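Local coordinates for protein aminopeptidase C (Lactobacillus rhamnosus, PDB 4K7C) that is probably a papain-like cysteine aminopeptidase, removing residues from the amino ends of peptides with a catalytic thiol, at residues L10-F13 / K14-L17. Numbering follows the deposited sequence.
Sequences LDQF and KQDL
Four successive i to i+4 hydrogen bonds carry the backbone from Leu10-Phe13 into Lys14-Leu17, beginning with Lys14 N to Leu10 O at 2.9 Å and an N-H...O angle of 168°. Gln15 N to Asp11 O, Asp16 N to Gln12 O and Leu17 N to Phe13 O follow, each at 3.0 Å, the last the least straight. Lys14 starts with CG beside its own backbone N (chi1 -65°) and then runs extended, which lays CG 3.4 Å from Leu10 O and carries the ammonium back along the helix toward Asp11. There a water bridges the opposite charges: it donates to Asp11 OD1 at 2.9 Å and accepts a weak bond from Lys14 NZ, while NZ and OD1 themselves stay 5.5 Å apart. One turn after Gln12, the Asp16 carboxylate folds back over the carbonyl of Gln12, its CG 3.2 Å from Gln12 O, and also lies near the end of the bent Gln12 chain. A leucine in place of Asp16 would probably leave the Gln12 carbonyl and the end of the Gln12 chain beside a nonpolar branch, without the charged carboxylate that now lies there. The Phe13 ring points out from the helix and meets Phe105 of a second subunit with planes about 80° apart; Leu10 packs on the same phenylalanine, and Lys14 and Asp16 rest on Tyr212 and Ala209 of that subunit. This is a regular alpha-helix, part of the N-terminal helix 7-19, which lies far from the centre of its own chain and docks against another copy in the six-chain assembly of this papain-like peptidase.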
loop_
_atom_site.group_PDB
_atom_site.type_symbol
_atom_site.label_atom_id
_atom_site.label_comp_id
_atom_site.label_asym_id
_atom_site.label_seq_id
_atom_site.Cartn_x
_atom_site.Cartn_y
_atom_site.Cartn_z
ATOM N N LEU A 10 -42.235 -23.211 -3.411
ATOM C CA LEU A 10 -41.632 -21.861 -3.200
ATOM C C LEU A 10 -42.373 -20.978 -2.239
ATOM O O LEU A 10 -41.814 -20.402 -1.239
ATOM C CB LEU A 10 -41.355 -21.098 -4.526
ATOM C CG LEU A 10 -40.356 -21.713 -5.512
ATOM C CD1 LEU A 10 -40.390 -20.860 -6.750
ATOM C CD2 LEU A 10 -38.972 -21.857 -4.927
ATOM N N ASP A 11 -43.708 -20.939 -2.390
ATOM C CA ASP A 11 -44.510 -20.276 -1.384
ATOM C C ASP A 11 -44.280 -20.850 0.001
ATOM O O ASP A 11 -44.114 -20.079 0.972
ATOM C CB ASP A 11 -46.033 -20.373 -1.710
ATOM C CG ASP A 11 -46.449 -19.559 -2.889
ATOM O OD1 ASP A 11 -45.672 -18.660 -3.377
ATOM O OD2 ASP A 11 -47.574 -19.833 -3.351
ATOM N N GLN A 12 -44.235 -22.162 0.144
ATOM C CA GLN A 12 -44.104 -22.735 1.411
ATOM C C GLN A 12 -42.665 -22.411 2.002
ATOM O O GLN A 12 -42.527 -22.159 3.175
ATOM C CB GLN A 12 -44.279 -24.216 1.353
ATOM C CG GLN A 12 -44.277 -24.858 2.709
ATOM C CD GLN A 12 -45.464 -24.444 3.583
ATOM O OE1 GLN A 12 -45.245 -24.020 4.756
ATOM N NE2 GLN A 12 -46.643 -24.374 3.008
ATOM N N PHE A 13 -41.652 -22.398 1.148
ATOM C CA PHE A 13 -40.271 -22.157 1.615
ATOM C C PHE A 13 -40.191 -20.708 2.089
ATOM O O PHE A 13 -39.578 -20.428 3.103
ATOM C CB PHE A 13 -39.219 -22.377 0.520
ATOM C CG PHE A 13 -39.226 -23.707 -0.079
ATOM C CD1 PHE A 13 -39.498 -24.830 0.671
ATOM C CD2 PHE A 13 -38.958 -23.848 -1.417
ATOM C CE1 PHE A 13 -39.550 -26.068 0.076
ATOM C CE2 PHE A 13 -39.050 -25.057 -2.004
ATOM C CZ PHE A 13 -39.301 -26.155 -1.263
ATOM N N LYS A 14 -40.836 -19.772 1.390
ATOM C CA LYS A 14 -40.887 -18.366 1.843
ATOM C C LYS A 14 -41.635 -18.132 3.149
ATOM O O LYS A 14 -41.204 -17.355 4.008
ATOM C CB LYS A 14 -41.422 -17.439 0.760
ATOM C CG LYS A 14 -40.572 -17.320 -0.484
ATOM C CD LYS A 14 -41.284 -16.531 -1.569
ATOM C CE LYS A 14 -40.459 -16.547 -2.817
ATOM N NZ LYS A 14 -41.058 -15.720 -3.877
ATOM N N GLN A 15 -42.685 -18.907 3.357
ATOM C CA GLN A 15 -43.366 -18.938 4.632
ATOM C C GLN A 15 -42.526 -19.440 5.798
ATOM O O GLN A 15 -42.498 -18.775 6.862
ATOM C CB GLN A 15 -44.651 -19.765 4.487
ATOM C CG GLN A 15 -45.465 -19.770 5.790
ATOM C CD GLN A 15 -46.822 -20.459 5.597
ATOM O OE1 GLN A 15 -47.773 -19.864 5.072
ATOM N NE2 GLN A 15 -46.908 -21.672 6.042
ATOM N N ASP A 16 -41.775 -20.520 5.555
ATOM C CA ASP A 16 -40.887 -21.121 6.505
ATOM C C ASP A 16 -39.765 -20.119 6.878
ATOM O O ASP A 16 -39.422 -19.941 8.093
ATOM C CB ASP A 16 -40.271 -22.431 6.002
ATOM C CG ASP A 16 -41.318 -23.536 5.841
ATOM O OD1 ASP A 16 -42.454 -23.416 6.375
ATOM O OD2 ASP A 16 -41.005 -24.505 5.109
ATOM N N LEU A 17 -39.306 -19.376 5.877
ATOM C CA LEU A 17 -38.258 -18.377 6.062
ATOM C C LEU A 17 -38.775 -17.210 6.951
ATOM O O LEU A 17 -38.201 -16.845 7.932
ATOM C CB LEU A 17 -37.849 -17.825 4.671
ATOM C CG LEU A 17 -36.876 -16.630 4.820
ATOM C CD1 LEU A 17 -35.602 -17.073 5.540
ATOM C CD2 LEU A 17 -36.536 -16.060 3.455
HETATM O O HOH W 1 -43.298 -17.979 -4.843
#